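Local coordinates for protein ESXA (Geobacillus thermodenitrificans, PDB 3ZBH) that is of unknown function but, as a WXG100 (ESAT-6) family member, is probably a small helical substrate of a type VII secretion system, at residues B[32-36]-B[58-62]. Sequence-based numbering, arbitrary orientation.
Sequences IARLD and YQELR. With ACT (acetate ion), chain L.
Helix segments 32-36 and 58-62 run antiparallel, their axes 12.1 Å apart at an angle of 164°, with I32 opposite R62 and L35 opposite Y58. The two long side chains of the second helix, Y58 and R62, reach across and converge on the carboxylate of D36. R62 takes D36 side-on in a salt bridge: R62 NE donates to D36 OD1 at 3.0 Å and R62 NH2 to D36 OD2 at 2.9 Å, each oxygen offering its syn lone pair, with the two planar groups only 18° from coplanar. CG anti to the backbone N (chi1 -162°) and a chain extended through to NE carry the arginine to the neighbouring helix. Y58 OH donates the third bond to D36 OD1 (2.6 Å), arriving from above the carboxylate plane; with R62 NE, OD1 thus accepts twice. The beta-branch of I32 puts methyl CG2 over one guanidinium face, 3.4 Å from R62 NE, while buried L35 packs CB and CD1 against the Y58 ring, L35 CB 3.7 Å from Y58 CE1. An acetate, probably a crystallisation additive, meets the guanidinium edge through NH2. A methionine in place of R62 would probably leave the D36 charge without its mate, held by the tyrosine hydroxyl alone among these partners. L35 packs on L72, and Y58 on M68, both of the second subunit. The contact ties together the two long helices of the helical hairpin characteristic of WXG100 proteins, here a dimer.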
loop_
_atom_site.group_PDB
_atom_site.type_symbol
_atom_site.label_atom_id
_atom_site.label_comp_id
_atom_site.label_asym_id
_atom_site.label_seq_id
_atom_site.Cartn_x
_atom_site.Cartn_y
_atom_site.Cartn_z
ATOM N N ILE B 32 5.104 1.252 -4.507
ATOM C CA ILE B 32 6.498 0.878 -4.352
ATOM C C ILE B 32 7.428 1.662 -5.292
ATOM O O ILE B 32 8.455 2.176 -4.871
ATOM C CB ILE B 32 6.704 -0.637 -4.484
ATOM C CG1 ILE B 32 6.052 -1.359 -3.289
ATOM C CG2 ILE B 32 8.198 -0.966 -4.524
ATOM C CD1 ILE B 32 6.468 -0.808 -1.913
ATOM N N ALA B 33 7.025 1.786 -6.550
ATOM C CA ALA B 33 7.765 2.579 -7.519
ATOM C C ALA B 33 7.929 4.025 -7.049
ATOM O O ALA B 33 9.024 4.573 -7.126
ATOM C CB ALA B 33 7.064 2.521 -8.868
ATOM N N ARG B 34 6.862 4.642 -6.552
ATOM C CA ARG B 34 6.959 6.011 -6.024
ATOM C C ARG B 34 7.860 6.130 -4.787
ATOM O O ARG B 34 8.697 7.054 -4.695
ATOM C CB ARG B 34 5.581 6.615 -5.728
ATOM C CG ARG B 34 4.667 6.777 -6.933
ATOM C CD ARG B 34 3.445 7.615 -6.560
ATOM N NE ARG B 34 2.645 7.062 -5.453
ATOM C CZ ARG B 34 1.675 6.153 -5.581
ATOM N NH1 ARG B 34 1.366 5.656 -6.771
ATOM N NH2 ARG B 34 0.997 5.751 -4.508
ATOM N N LEU B 35 7.693 5.205 -3.842
ATOM C CA LEU B 35 8.591 5.142 -2.684
ATOM C C LEU B 35 10.045 4.827 -3.071
ATOM O O LEU B 35 10.961 5.298 -2.424
ATOM C CB LEU B 35 8.100 4.102 -1.671
ATOM C CG LEU B 35 6.712 4.371 -1.072
ATOM C CD1 LEU B 35 6.389 3.242 -0.090
ATOM C CD2 LEU B 35 6.698 5.721 -0.359
ATOM N N ASP B 36 10.266 4.040 -4.120
ATOM C CA ASP B 36 11.638 3.793 -4.558
ATOM C C ASP B 36 12.329 5.103 -4.970
ATOM O O ASP B 36 13.488 5.372 -4.588
ATOM C CB ASP B 36 11.697 2.802 -5.733
ATOM C CG ASP B 36 11.499 1.361 -5.314
ATOM O OD1 ASP B 36 11.560 1.023 -4.092
ATOM O OD2 ASP B 36 11.269 0.557 -6.238
ATOM N N TYR B 58 13.071 0.554 5.130
ATOM C CA TYR B 58 12.338 0.507 3.868
ATOM C C TYR B 58 12.614 -0.783 3.088
ATOM O O TYR B 58 11.676 -1.537 2.737
ATOM C CB TYR B 58 12.658 1.738 3.006
ATOM C CG TYR B 58 11.990 1.639 1.660
ATOM C CD1 TYR B 58 10.609 1.688 1.574
ATOM C CD2 TYR B 58 12.733 1.439 0.482
ATOM C CE1 TYR B 58 9.953 1.575 0.363
ATOM C CE2 TYR B 58 12.084 1.352 -0.754
ATOM C CZ TYR B 58 10.694 1.407 -0.799
ATOM O OH TYR B 58 9.995 1.287 -1.970
ATOM N N GLN B 59 13.889 -1.052 2.821
ATOM C CA GLN B 59 14.273 -2.270 2.099
ATOM C C GLN B 59 13.912 -3.579 2.827
ATOM O O GLN B 59 13.730 -4.620 2.186
ATOM C CB GLN B 59 15.757 -2.257 1.717
ATOM C CG GLN B 59 16.144 -1.169 0.704
ATOM C CD GLN B 59 15.569 -1.384 -0.689
ATOM O OE1 GLN B 59 15.192 -0.423 -1.372
ATOM N NE2 GLN B 59 15.496 -2.636 -1.120
ATOM N N GLU B 60 13.812 -3.533 4.152
ATOM C CA GLU B 60 13.321 -4.692 4.905
ATOM C C GLU B 60 11.834 -4.979 4.623
ATOM O O GLU B 60 11.395 -6.131 4.640
ATOM C CB GLU B 60 13.556 -4.478 6.410
ATOM C CG GLU B 60 13.556 -5.751 7.246
ATOM C CD GLU B 60 12.225 -6.022 7.932
ATOM O OE1 GLU B 60 11.750 -5.146 8.691
ATOM O OE2 GLU B 60 11.654 -7.120 7.721
ATOM N N LEU B 61 11.062 -3.931 4.364
ATOM C CA LEU B 61 9.625 -4.072 4.216
ATOM C C LEU B 61 9.191 -4.258 2.771
ATOM O O LEU B 61 8.139 -4.836 2.493
ATOM C CB LEU B 61 8.919 -2.844 4.786
ATOM C CG LEU B 61 9.074 -2.631 6.290
ATOM C CD1 LEU B 61 8.489 -1.279 6.666
ATOM C CD2 LEU B 61 8.404 -3.757 7.065
ATOM N N ARG B 62 9.991 -3.743 1.857
ATOM C CA ARG B 62 9.651 -3.756 0.442
ATOM C C ARG B 62 9.282 -5.159 -0.080
ATOM O O ARG B 62 8.320 -5.287 -0.820
ATOM C CB ARG B 62 10.788 -3.146 -0.370
ATOM C CG ARG B 62 10.389 -2.700 -1.781
ATOM C CD ARG B 62 11.665 -2.317 -2.541
ATOM N NE ARG B 62 11.390 -1.933 -3.917
ATOM C CZ ARG B 62 11.360 -2.779 -4.945
ATOM N NH1 ARG B 62 11.571 -4.090 -4.770
ATOM N NH2 ARG B 62 11.102 -2.312 -6.158
HETATM C C ACT L . 11.376 -5.716 -8.005
HETATM O O ACT L . 10.305 -5.887 -7.395
HETATM O OXT ACT L . 11.871 -4.573 -8.143
HETATM C CH3 ACT L . 12.068 -6.909 -8.593
#